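PDB 3NWZ: BH2602 protein from Bacillus halodurans, which probably hydrolyses acyl-CoA thioesters, as a hotdog-fold member of the thioesterase superfamily, and binds coenzyme A. Local coordinates for residues D34-A38 against A49-Q53; F64-I70 against T124-A130; M94-V98 against I140-G144. All blocks are in the same frame, centred on the assembly; numbering follows the deposited sequence.

Interaction 1 (D34-A38 against A49-Q53); sequences DGLLA and ASLTQ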
ATOM      1  N   ASP A  34      32.788   1.996  14.368  1.00 50.17           N
ATOM      2  CA  ASP A  34      32.303   1.073  15.401  1.00 36.58           C
ATOM      3  C   ASP A  34      31.433   0.001  14.746  1.00 44.22           C
ATOM      4  O   ASP A  34      31.559  -1.189  15.033  1.00 49.44           O
ATOM      5  CB  ASP A  34      31.435   1.796  16.443  1.00 43.60           C
ATOM      6  CG  ASP A  34      32.223   2.731  17.332  1.00 63.83           C
ATOM      7  OD1 ASP A  34      33.323   2.349  17.783  1.00 75.89           O
ATOM      8  OD2 ASP A  34      31.719   3.840  17.596  1.00 62.82           O
ATOM      9  N   GLY A  35      30.533   0.449  13.874  1.00 37.22           N
ATOM     10  CA  GLY A  35      29.642  -0.461  13.184  1.00 37.68           C
ATOM     11  C   GLY A  35      30.433  -1.574  12.551  1.00 45.17           C
ATOM     12  O   GLY A  35      30.377  -2.714  13.020  1.00 35.55           O
ATOM     13  N   LEU A  36      31.176  -1.220  11.497  1.00 49.37           N
ATOM     14  CA  LEU A  36      32.029  -2.131  10.730  1.00 49.88           C
ATOM     15  C   LEU A  36      32.844  -3.035  11.648  1.00 51.88           C
ATOM     16  O   LEU A  36      33.100  -4.188  11.341  1.00 53.05           O
ATOM     17  CB  LEU A  36      32.989  -1.317   9.857  1.00 39.23           C
ATOM     18  CG  LEU A  36      32.416  -0.147   9.042  1.00 31.79           C
ATOM     19  CD1 LEU A  36      33.552   0.567   8.317  1.00 28.97           C
ATOM     20  CD2 LEU A  36      31.380  -0.654   8.047  1.00 23.08           C
ATOM     21  N   LEU A  37      33.244  -2.479  12.783  1.00 50.26           N
ATOM     22  CA  LEU A  37      34.032  -3.185  13.776  1.00 47.87           C
ATOM     23  C   LEU A  37      33.179  -4.233  14.481  1.00 50.01           C
ATOM     24  O   LEU A  37      33.634  -5.346  14.734  1.00 64.17           O
ATOM     25  CB  LEU A  37      34.588  -2.170  14.786  1.00 55.01           C
ATOM     26  CG  LEU A  37      36.015  -2.345  15.309  1.00 56.29           C
ATOM     27  CD1 LEU A  37      36.907  -2.882  14.216  1.00 61.74           C
ATOM     28  CD2 LEU A  37      36.534  -1.009  15.817  1.00 57.03           C
ATOM     29  N   ALA A  38      31.941  -3.872  14.797  1.00 49.25           N
ATOM     30  CA  ALA A  38      31.024  -4.798  15.454  1.00 50.92           C
ATOM     31  C   ALA A  38      30.553  -5.788  14.397  1.00 53.72           C
ATOM     32  O   ALA A  38      30.055  -6.875  14.713  1.00 60.09           O
ATOM     33  CB  ALA A  38      29.827  -4.040  16.055  1.00 44.90           C
ATOM     34  N   ALA A  49      22.244  -3.362   9.728  1.00 42.82           N
ATOM     35  CA  ALA A  49      21.856  -3.524  11.125  1.00 38.26           C
ATOM     36  C   ALA A  49      22.997  -3.009  11.990  1.00 37.96           C
ATOM     37  O   ALA A  49      22.791  -2.231  12.922  1.00 41.09           O
ATOM     38  CB  ALA A  49      21.601  -4.987  11.414  1.00 37.28           C
ATOM     39  N   SER A  50      24.208  -3.451  11.663  1.00 39.60           N
ATOM     40  CA  SER A  50      25.412  -3.042  12.381  1.00 41.36           C
ATOM     41  C   SER A  50      25.655  -1.528  12.398  1.00 52.50           C
ATOM     42  O   SER A  50      26.006  -0.963  13.438  1.00 51.06           O
ATOM     43  CB  SER A  50      26.639  -3.727  11.776  1.00 28.78           C
ATOM     44  OG  SER A  50      27.825  -3.178  12.326  1.00 40.87           O
ATOM     45  N   LEU A  51      25.482  -0.872  11.254  1.00 44.56           N
ATOM     46  CA  LEU A  51      25.714   0.564  11.169  1.00 34.95           C
ATOM     47  C   LEU A  51      24.544   1.358  11.691  1.00 40.23           C
ATOM     48  O   LEU A  51      24.659   2.562  11.918  1.00 44.66           O
ATOM     49  CB  LEU A  51      26.010   0.982   9.728  1.00 31.56           C
ATOM     50  CG  LEU A  51      27.431   0.746   9.190  1.00 41.94           C
ATOM     51  CD1 LEU A  51      27.990  -0.575   9.670  1.00 54.53           C
ATOM     52  CD2 LEU A  51      27.393   0.772   7.666  1.00 38.67           C
ATOM     53  N   THR A  52      23.405   0.706  11.883  1.00 40.24           N
ATOM     54  CA  THR A  52      22.269   1.451  12.398  1.00 42.12           C
ATOM     55  C   THR A  52      22.025   1.157  13.877  1.00 36.14           C
ATOM     56  O   THR A  52      21.269   1.856  14.537  1.00 32.54           O
ATOM     57  CB  THR A  52      21.010   1.178  11.586  1.00 48.55           C
ATOM     58  OG1 THR A  52      20.011   2.128  11.958  1.00 63.16           O
ATOM     59  CG2 THR A  52      20.500  -0.223  11.831  1.00 51.77           C
ATOM     60  N   GLN A  53      22.683   0.119  14.386  1.00 44.55           N
ATOM     61  CA  GLN A  53      22.583  -0.276  15.793  1.00 44.28           C
ATOM     62  C   GLN A  53      21.190  -0.718  16.301  1.00 41.82           C
ATOM     63  O   GLN A  53      20.862  -0.496  17.464  1.00 39.63           O
ATOM     64  CB  GLN A  53      23.087   0.874  16.680  1.00 55.47           C
ATOM     65  CG  GLN A  53      24.302   1.623  16.153  1.00 77.38           C
ATOM     66  CD  GLN A  53      24.225   3.128  16.422  1.00 95.25           C
ATOM     67  OE1 GLN A  53      24.045   3.560  17.565  1.00 99.82           O
ATOM     68  NE2 GLN A  53      24.362   3.928  15.368  1.00 98.84           N
TER
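Gly35 and Leu51 mark the point where the two helical segments come closest, with their CA atoms 4.5 Å apart. Gly35 has no side chain, so the backbone of segment 34-38 can sit directly against the residues of 49-53. Leu51 fills this place. Its CG stands opposite the carbonyl carbon (chi1 -80°), and this turn brings the CD1 methyl over the peptide that joins Gly35 to Leu36. CD1 of Leu51 lies 3.9 Å from Gly35 CA and 3.7 Å from Leu36 N. The CB of Leu36 points away from the other helix, but its chain comes back, and Leu36 CD2 meets Leu51 CD1 at 3.8 Å. The two leucine side chains cross obliquely. Beside them, Ser50 turns its hydroxyl to the opposing helix, with OG anti to its own N (chi1 171°). Ser50 OG reaches 2.7 Å from Gly35 O.

The contact joins helix 23-40 to helix 47-52. They follow one another in the chain as a helix-loop-helix unit, ahead of the strands that build the hotdog sheet. The short second helix ends here: Gln53 leaves helical geometry with a positive phi (63°).

The packing thins toward Ala38. Its CB points at the other helix but comes no nearer than 4.3 Å to Ser50 OG, and the residue is partly exposed. The solvent side carries the exposed Asp34, against which Met14 of the second subunit packs. The second subunit also covers Leu36 and Leu51: its Phe17 packs on Leu36 and its Leu73 on Leu51. Tyr44, from the connection between the two helices, lies against Ser50.

Interaction 2 (F64-I70 against T124-A130); sequences FEVRLPI and TYLRAVA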
ATOM      1  N   PHE A  64       6.134  -7.668  17.974  1.00 42.10           N
ATOM      2  CA  PHE A  64       7.584  -7.594  17.873  1.00 41.95           C
ATOM      3  C   PHE A  64       8.131  -6.148  17.830  1.00 41.07           C
ATOM      4  O   PHE A  64       7.583  -5.252  17.172  1.00 36.71           O
ATOM      5  CB  PHE A  64       8.040  -8.402  16.660  1.00 43.33           C
ATOM      6  CG  PHE A  64       9.390  -9.017  16.831  1.00 38.04           C
ATOM      7  CD1 PHE A  64      10.540  -8.327  16.444  1.00 50.25           C
ATOM      8  CD2 PHE A  64       9.521 -10.260  17.416  1.00 41.15           C
ATOM      9  CE1 PHE A  64      11.800  -8.878  16.640  1.00 54.79           C
ATOM     10  CE2 PHE A  64      10.781 -10.815  17.618  1.00 38.08           C
ATOM     11  CZ  PHE A  64      11.917 -10.121  17.228  1.00 41.04           C
ATOM     12  N   GLU A  65       9.250  -5.935  18.504  1.00 33.76           N
ATOM     13  CA  GLU A  65       9.798  -4.602  18.606  1.00 27.59           C
ATOM     14  C   GLU A  65      11.237  -4.405  18.116  1.00 32.34           C
ATOM     15  O   GLU A  65      12.142  -5.200  18.400  1.00 51.30           O
ATOM     16  CB  GLU A  65       9.659  -4.181  20.070  1.00 25.52           C
ATOM     17  CG  GLU A  65       9.904  -2.734  20.410  1.00 39.62           C
ATOM     18  CD  GLU A  65       9.472  -2.435  21.843  1.00 58.93           C
ATOM     19  OE1 GLU A  65       8.251  -2.490  22.120  1.00 57.44           O
ATOM     20  OE2 GLU A  65      10.346  -2.162  22.698  1.00 73.95           O
ATOM     21  N   VAL A  66      11.424  -3.322  17.366  1.00 29.69           N
ATOM     22  CA  VAL A  66      12.728  -2.950  16.839  1.00 31.17           C
ATOM     23  C   VAL A  66      12.916  -1.458  17.048  1.00 34.66           C
ATOM     24  O   VAL A  66      12.153  -0.656  16.506  1.00 41.09           O
ATOM     25  CB  VAL A  66      12.867  -3.176  15.310  1.00 28.91           C
ATOM     26  CG1 VAL A  66      14.275  -2.824  14.895  1.00 33.99           C
ATOM     27  CG2 VAL A  66      12.554  -4.590  14.923  1.00 36.05           C
ATOM     28  N   ARG A  67      13.913  -1.083  17.843  1.00 36.97           N
ATOM     29  CA  ARG A  67      14.188   0.333  18.028  1.00 41.41           C
ATOM     30  C   ARG A  67      15.490   0.696  17.315  1.00 37.73           C
ATOM     31  O   ARG A  67      16.390  -0.131  17.144  1.00 29.31           O
ATOM     32  CB  ARG A  67      14.213   0.724  19.517  1.00 50.72           C
ATOM     33  CG  ARG A  67      15.343   0.190  20.357  1.00 75.78           C
ATOM     34  CD  ARG A  67      15.011   0.394  21.829  1.00 86.77           C
ATOM     35  NE  ARG A  67      13.901  -0.464  22.242  1.00 94.76           N
ATOM     36  CZ  ARG A  67      14.004  -1.773  22.464  1.00 90.82           C
ATOM     37  NH1 ARG A  67      15.172  -2.392  22.324  1.00 95.32           N
ATOM     38  NH2 ARG A  67      12.934  -2.469  22.819  1.00 76.14           N
ATOM     39  N   LEU A  68      15.569   1.938  16.876  1.00 38.28           N
ATOM     40  CA  LEU A  68      16.721   2.424  16.146  1.00 36.66           C
ATOM     41  C   LEU A  68      17.111   3.796  16.633  1.00 38.31           C
ATOM     42  O   LEU A  68      16.301   4.710  16.633  1.00 32.53           O
ATOM     43  CB  LEU A  68      16.372   2.476  14.663  1.00 38.11           C
ATOM     44  CG  LEU A  68      17.297   3.099  13.628  1.00 49.38           C
ATOM     45  CD1 LEU A  68      17.113   2.363  12.307  1.00 61.07           C
ATOM     46  CD2 LEU A  68      16.978   4.571  13.469  1.00 45.02           C
ATOM     47  N   PRO A  69      18.362   3.948  17.075  1.00 42.83           N
ATOM     48  CA  PRO A  69      18.866   5.227  17.566  1.00 45.73           C
ATOM     49  C   PRO A  69      18.792   6.257  16.449  1.00 43.04           C
ATOM     50  O   PRO A  69      19.087   5.934  15.286  1.00 40.12           O
ATOM     51  CB  PRO A  69      20.321   4.911  17.928  1.00 44.45           C
ATOM     52  CG  PRO A  69      20.307   3.470  18.273  1.00 47.61           C
ATOM     53  CD  PRO A  69      19.373   2.886  17.237  1.00 54.90           C
ATOM     54  N   ILE A  70      18.392   7.485  16.781  1.00 35.10           N
ATOM     55  CA  ILE A  70      18.353   8.538  15.773  1.00 42.48           C
ATOM     56  C   ILE A  70      19.639   9.373  15.853  1.00 42.13           C
ATOM     57  O   ILE A  70      19.994   9.914  16.905  1.00 45.32           O
ATOM     58  CB  ILE A  70      17.146   9.492  15.936  1.00 48.52           C
ATOM     59  CG1 ILE A  70      15.836   8.698  15.847  1.00 45.77           C
ATOM     60  CG2 ILE A  70      17.207  10.601  14.812  1.00 12.95           C
ATOM     61  CD1 ILE A  70      14.595   9.546  15.982  1.00 51.38           C
ATOM     62  N   THR A 124      15.286  10.835  19.943  1.00 32.10           N
ATOM     63  CA  THR A 124      16.512  10.076  20.105  1.00 43.21           C
ATOM     64  C   THR A 124      16.502   8.664  19.523  1.00 45.24           C
ATOM     65  O   THR A 124      17.554   8.058  19.364  1.00 52.59           O
ATOM     66  CB  THR A 124      16.892   9.983  21.579  1.00 47.66           C
ATOM     67  OG1 THR A 124      15.827   9.350  22.310  1.00 53.15           O
ATOM     68  CG2 THR A 124      17.158  11.370  22.130  1.00 41.18           C
ATOM     69  N   TYR A 125      15.323   8.128  19.226  1.00 45.60           N
ATOM     70  CA  TYR A 125      15.247   6.792  18.636  1.00 48.40           C
ATOM     71  C   TYR A 125      13.849   6.484  18.115  1.00 47.07           C
ATOM     72  O   TYR A 125      12.882   7.108  18.530  1.00 45.86           O
ATOM     73  CB  TYR A 125      15.639   5.727  19.658  1.00 37.50           C
ATOM     74  CG  TYR A 125      14.625   5.555  20.753  1.00 37.02           C
ATOM     75  CD1 TYR A 125      14.757   6.231  21.961  1.00 49.18           C
ATOM     76  CD2 TYR A 125      13.493   4.774  20.552  1.00 36.10           C
ATOM     77  CE1 TYR A 125      13.781   6.137  22.948  1.00 53.65           C
ATOM     78  CE2 TYR A 125      12.508   4.673  21.530  1.00 47.29           C
ATOM     79  CZ  TYR A 125      12.660   5.358  22.725  1.00 55.16           C
ATOM     80  OH  TYR A 125      11.688   5.267  23.686  1.00 65.10           O
ATOM     81  N   LEU A 126      13.748   5.525  17.201  1.00 41.72           N
ATOM     82  CA  LEU A 126      12.452   5.131  16.661  1.00 39.55           C
ATOM     83  C   LEU A 126      12.070   3.766  17.216  1.00 41.55           C
ATOM     84  O   LEU A 126      12.936   2.975  17.602  1.00 42.64           O
ATOM     85  CB  LEU A 126      12.480   5.108  15.134  1.00 33.15           C
ATOM     86  CG  LEU A 126      12.665   6.513  14.556  1.00 37.55           C
ATOM     87  CD1 LEU A 126      12.150   6.575  13.121  1.00 35.89           C
ATOM     88  CD2 LEU A 126      11.887   7.511  15.419  1.00 48.35           C
ATOM     89  N   ARG A 127      10.776   3.488  17.284  1.00 35.52           N
ATOM     90  CA  ARG A 127      10.363   2.210  17.836  1.00 30.28           C
ATOM     91  C   ARG A 127       9.297   1.601  16.958  1.00 39.71           C
ATOM     92  O   ARG A 127       8.147   2.007  17.027  1.00 54.83           O
ATOM     93  CB  ARG A 127       9.825   2.404  19.271  1.00 19.84           C
ATOM     94  CG  ARG A 127       9.981   1.175  20.147  1.00 32.20           C
ATOM     95  CD  ARG A 127       9.259   1.351  21.487  1.00 47.39           C
ATOM     96  NE  ARG A 127       7.813   1.153  21.387  1.00 60.25           N
ATOM     97  CZ  ARG A 127       6.907   2.021  21.828  1.00 71.56           C
ATOM     98  NH1 ARG A 127       7.296   3.154  22.397  1.00 84.98           N
ATOM     99  NH2 ARG A 127       5.612   1.759  21.701  1.00 65.67           N
ATOM    100  N   ALA A 128       9.663   0.646  16.116  1.00 26.38           N
ATOM    101  CA  ALA A 128       8.659   0.030  15.267  1.00 23.62           C
ATOM    102  C   ALA A 128       8.046  -1.195  15.970  1.00 22.67           C
ATOM    103  O   ALA A 128       8.755  -2.013  16.558  1.00 41.78           O
ATOM    104  CB  ALA A 128       9.278  -0.367  13.894  1.00 14.34           C
ATOM    105  N   VAL A 129       6.723  -1.321  15.905  1.00 18.73           N
ATOM    106  CA  VAL A 129       6.039  -2.465  16.536  1.00 13.81           C
ATOM    107  C   VAL A 129       5.153  -3.191  15.547  1.00 35.32           C
ATOM    108  O   VAL A 129       4.248  -2.592  14.969  1.00 42.30           O
ATOM    109  CB  VAL A 129       5.156  -2.019  17.745  1.00 13.65           C
ATOM    110  CG1 VAL A 129       4.585  -3.270  18.469  1.00 17.19           C
ATOM    111  CG2 VAL A 129       5.980  -1.149  18.675  1.00 23.29           C
ATOM    112  N   ALA A 130       5.400  -4.484  15.382  1.00 38.81           N
ATOM    113  CA  ALA A 130       4.653  -5.294  14.430  1.00 33.19           C
ATOM    114  C   ALA A 130       3.829  -6.413  15.077  1.00 38.12           C
ATOM    115  O   ALA A 130       4.214  -6.950  16.118  1.00 40.28           O
ATOM    116  CB  ALA A 130       5.653  -5.906  13.386  1.00 33.19           C
TER
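Segments 64-70 and 124-130 are antiparallel neighbours, their strand axes at 165°, with paired backbone hydrogen bonds at Phe64/Ala130, Val66/Ala128 and Leu68/Leu126. The pairing runs on past the strand end: Ile70 N donates to Thr124 O at 2.8 Å. That bond is almost straight at N-H, yet the nitrogen sits above the carbonyl plane of Thr124.

Glu65, Arg67 and Arg127 stand together on one face as a salt-bridge network. Arg67 lies two residues along the same strand from Glu65 and holds it most closely. Its CG lies between its own N and carbonyl carbon (chi1 68°), and the chain bends again at chi3, which brings the guanidinium edge back to the Glu65 carboxylate. Arg67 NH2 donates to Glu65 OE2 at 2.6 Å, with the oxygen close to the guanidinium plane and using its anti lone pair. The other oxygen, Glu65 OE1, makes a long salt bridge of 3.7 Å to Arg127 NE across the strands. Carboxylate and guanidinium are turned 50° apart there. The aliphatic parts also touch, with Glu65 CG 3.9 Å from Arg127 CG. One carboxylate thus sits between two arginines and is likely to ease their like charges. Farther along this face, Arg67 CB lies obliquely beside the Tyr125 ring, 4.2 Å from Tyr125 CD2.

Near the end of the pair, Ile70 CD1 packs on Leu126 CD2, their side chains crossing at a slant.

Val66, Leu68 and Ala128 point to the opposite face, where Ile85 and Leu89 of helix 83-100 cover them. Strand 55-58 continues the sheet beyond 64-69, and strand 139-147 continues it beyond 125-135.

Interaction 3 (M94-V98 against I140-G144); sequences MGQMV and IVVEG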
HETATM    1  N   MSE A  94       8.471  -6.293  11.040  1.00 23.12           N
HETATM    2  CA  MSE A  94       7.528  -7.245  10.485  1.00 27.33           C
HETATM    3  C   MSE A  94       8.177  -8.545  10.048  1.00 32.78           C
HETATM    4  O   MSE A  94       7.539  -9.623  10.066  1.00 18.94           O
HETATM    5  CB  MSE A  94       6.814  -6.624   9.315  1.00 15.39           C
HETATM    6  CG  MSE A  94       6.253  -5.277   9.628  1.00 35.20           C
HETATM    7 SE   MSE A  94       5.421  -4.502   8.091  1.00 61.18          SE
HETATM    8  CE  MSE A  94       3.592  -4.511   8.702  1.00126.67           C
ATOM      9  N   GLY A  95       9.442  -8.451   9.652  1.00 33.11           N
ATOM     10  CA  GLY A  95      10.150  -9.636   9.226  1.00 39.15           C
ATOM     11  C   GLY A  95      10.445 -10.537  10.407  1.00 49.55           C
ATOM     12  O   GLY A  95       9.985 -11.677  10.468  1.00 49.46           O
ATOM     13  N   GLN A  96      11.214 -10.021  11.356  1.00 44.52           N
ATOM     14  CA  GLN A  96      11.560 -10.807  12.516  1.00 37.25           C
ATOM     15  C   GLN A  96      10.304 -11.393  13.153  1.00 41.25           C
ATOM     16  O   GLN A  96      10.329 -12.534  13.619  1.00 49.68           O
ATOM     17  CB  GLN A  96      12.372  -9.963  13.491  1.00 34.81           C
ATOM     18  CG  GLN A  96      13.722  -9.535  12.891  1.00 41.72           C
ATOM     19  CD  GLN A  96      14.756  -9.170  13.943  1.00 43.19           C
ATOM     20  OE1 GLN A  96      14.474  -8.436  14.880  1.00 46.00           O
ATOM     21  NE2 GLN A  96      15.963  -9.676  13.777  1.00 46.44           N
HETATM   22  N   MSE A  97       9.212 -10.621  13.149  1.00 26.51           N
HETATM   23  CA  MSE A  97       7.913 -11.080  13.655  1.00 29.80           C
HETATM   24  C   MSE A  97       7.552 -12.367  12.896  1.00 22.30           C
HETATM   25  O   MSE A  97       7.472 -13.450  13.476  1.00 38.68           O
HETATM   26  CB  MSE A  97       6.837 -10.016  13.388  1.00 43.13           C
HETATM   27  CG  MSE A  97       5.389 -10.391  13.804  1.00 30.24           C
HETATM   28 SE   MSE A  97       5.030 -10.373  15.729  1.00 72.16          SE
HETATM   29  CE  MSE A  97       5.691 -12.153  16.187  1.00 48.53           C
ATOM     30  N   VAL A  98       7.356 -12.245  11.583  1.00 21.14           N
ATOM     31  CA  VAL A  98       7.031 -13.406  10.749  1.00 34.99           C
ATOM     32  C   VAL A  98       7.948 -14.603  11.021  1.00 43.61           C
ATOM     33  O   VAL A  98       7.493 -15.724  11.277  1.00 32.80           O
ATOM     34  CB  VAL A  98       7.154 -13.085   9.239  1.00 33.39           C
ATOM     35  CG1 VAL A  98       6.699 -14.288   8.411  1.00 37.16           C
ATOM     36  CG2 VAL A  98       6.327 -11.880   8.889  1.00 29.76           C
ATOM     37  N   ILE A 140       2.038 -14.569   4.817  1.00 35.96           N
ATOM     38  CA  ILE A 140       1.754 -14.079   6.159  1.00 29.51           C
ATOM     39  C   ILE A 140       1.570 -12.587   6.122  1.00 31.01           C
ATOM     40  O   ILE A 140       2.473 -11.856   5.752  1.00 36.55           O
ATOM     41  CB  ILE A 140       2.883 -14.419   7.165  1.00 26.03           C
ATOM     42  CG1 ILE A 140       2.867 -15.911   7.502  1.00 37.31           C
ATOM     43  CG2 ILE A 140       2.695 -13.624   8.445  1.00 14.62           C
ATOM     44  CD1 ILE A 140       3.992 -16.332   8.404  1.00 46.71           C
ATOM     45  N   VAL A 141       0.371 -12.153   6.503  1.00 26.83           N
ATOM     46  CA  VAL A 141       0.018 -10.751   6.538  1.00 33.64           C
ATOM     47  C   VAL A 141       0.298 -10.254   7.950  1.00 38.46           C
ATOM     48  O   VAL A 141      -0.153 -10.854   8.929  1.00 40.41           O
ATOM     49  CB  VAL A 141      -1.457 -10.588   6.192  1.00 36.76           C
ATOM     50  CG1 VAL A 141      -1.879  -9.123   6.306  1.00 41.57           C
ATOM     51  CG2 VAL A 141      -1.698 -11.127   4.777  1.00 30.42           C
ATOM     52  N   VAL A 142       1.060  -9.166   8.036  1.00 31.49           N
ATOM     53  CA  VAL A 142       1.446  -8.574   9.302  1.00 32.98           C
ATOM     54  C   VAL A 142       1.175  -7.076   9.227  1.00 46.53           C
ATOM     55  O   VAL A 142       0.958  -6.541   8.149  1.00 48.67           O
ATOM     56  CB  VAL A 142       2.952  -8.828   9.597  1.00 33.91           C
ATOM     57  CG1 VAL A 142       3.796  -8.416   8.395  1.00 40.05           C
ATOM     58  CG2 VAL A 142       3.398  -8.039  10.833  1.00 30.72           C
ATOM     59  N   GLU A 143       1.182  -6.409  10.379  1.00 45.76           N
ATOM     60  CA  GLU A 143       0.915  -4.981  10.442  1.00 32.32           C
ATOM     61  C   GLU A 143       1.829  -4.353  11.473  1.00 36.16           C
ATOM     62  O   GLU A 143       2.234  -5.018  12.421  1.00 39.79           O
ATOM     63  CB  GLU A 143      -0.540  -4.740  10.851  1.00 26.07           C
ATOM     64  CG  GLU A 143      -0.790  -4.900  12.364  1.00 37.14           C
ATOM     65  CD  GLU A 143      -2.249  -4.752  12.736  1.00 52.77           C
ATOM     66  OE1 GLU A 143      -2.828  -3.666  12.492  1.00 67.09           O
ATOM     67  OE2 GLU A 143      -2.817  -5.728  13.270  1.00 60.61           O
ATOM     68  N   GLY A 144       2.143  -3.074  11.308  1.00 29.78           N
ATOM     69  CA  GLY A 144       3.018  -2.422  12.272  1.00 24.68           C
ATOM     70  C   GLY A 144       2.940  -0.903  12.357  1.00 26.72           C
ATOM     71  O   GLY A 144       2.317  -0.250  11.534  1.00 28.93           O
TER
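Met94, Met97 and Val98 pack on Ile140 and Val142 in an apolar helix-on-sheet contact within the hotdog fold. The helix is 83-100, the long helix against which the antiparallel sheet curls, and the strand is 139-147. The two short axes pass 9.0 Å apart at an angle of 134°. No hydrogen bond crosses between the segments.

Val142 is at the centre. Both its methyls face Met94; Met94 and Met97 are both selenomethionine in the crystal. Val142 CG1, placed between its own N and carbonyl carbon (chi1 51°), lies 3.6 Å from Met94 CB, and Val142 CG2 lies 4.0 Å from the same atom. Val142 CG2 also lies 4.3 Å from Met97 CG. With an alanine here, Met94 CB and Met97 CG would probably lose their apolar neighbours on the strand, leaving a gap under the helix. Phe161 of strand 153-163 packs on Met94, Val98 and Val142.

Val98 and Ile140 meet tip to tip one turn farther along the helix, with Val98 CG1 at 3.4 Å from Ile140 CD1. The Ile140 side chain is about 6 Å from those of His134 and Arg139, both coenzyme A-binding residues, although no coenzyme A is bound to this chain in the model. Val141 points to the other face of the strand, where it packs on His116 of the third subunit.

Met94 reaches farthest along the strand: its chain bends at chi3 (113°), and CE of Met94 comes to rest against the backbone, 3.2 Å from Glu143 CA and 3.3 Å from Gly144 N.

From the N terminus, interaction 1 comes first. It closes a short loop of ten residues and ties the two leading helices together before any strand begins. Interaction 2 opens later, so these two are in series. They still touch, because Thr52 packs on Leu68 and Pro69. Interaction 2 spans 53 residues, including helix 83-100, and pairs strands 64-69 and 125-135. Interaction 3 starts inside that span and ends beyond it, so interactions 2 and 3 cross. It fastens the same helix to strand 139-147, the next neighbour of 125-135. Met97 joins the two contacts by packing against Phe64 and Ala130. Interactions 1 and 3 lie on opposite sides of the chain's centre.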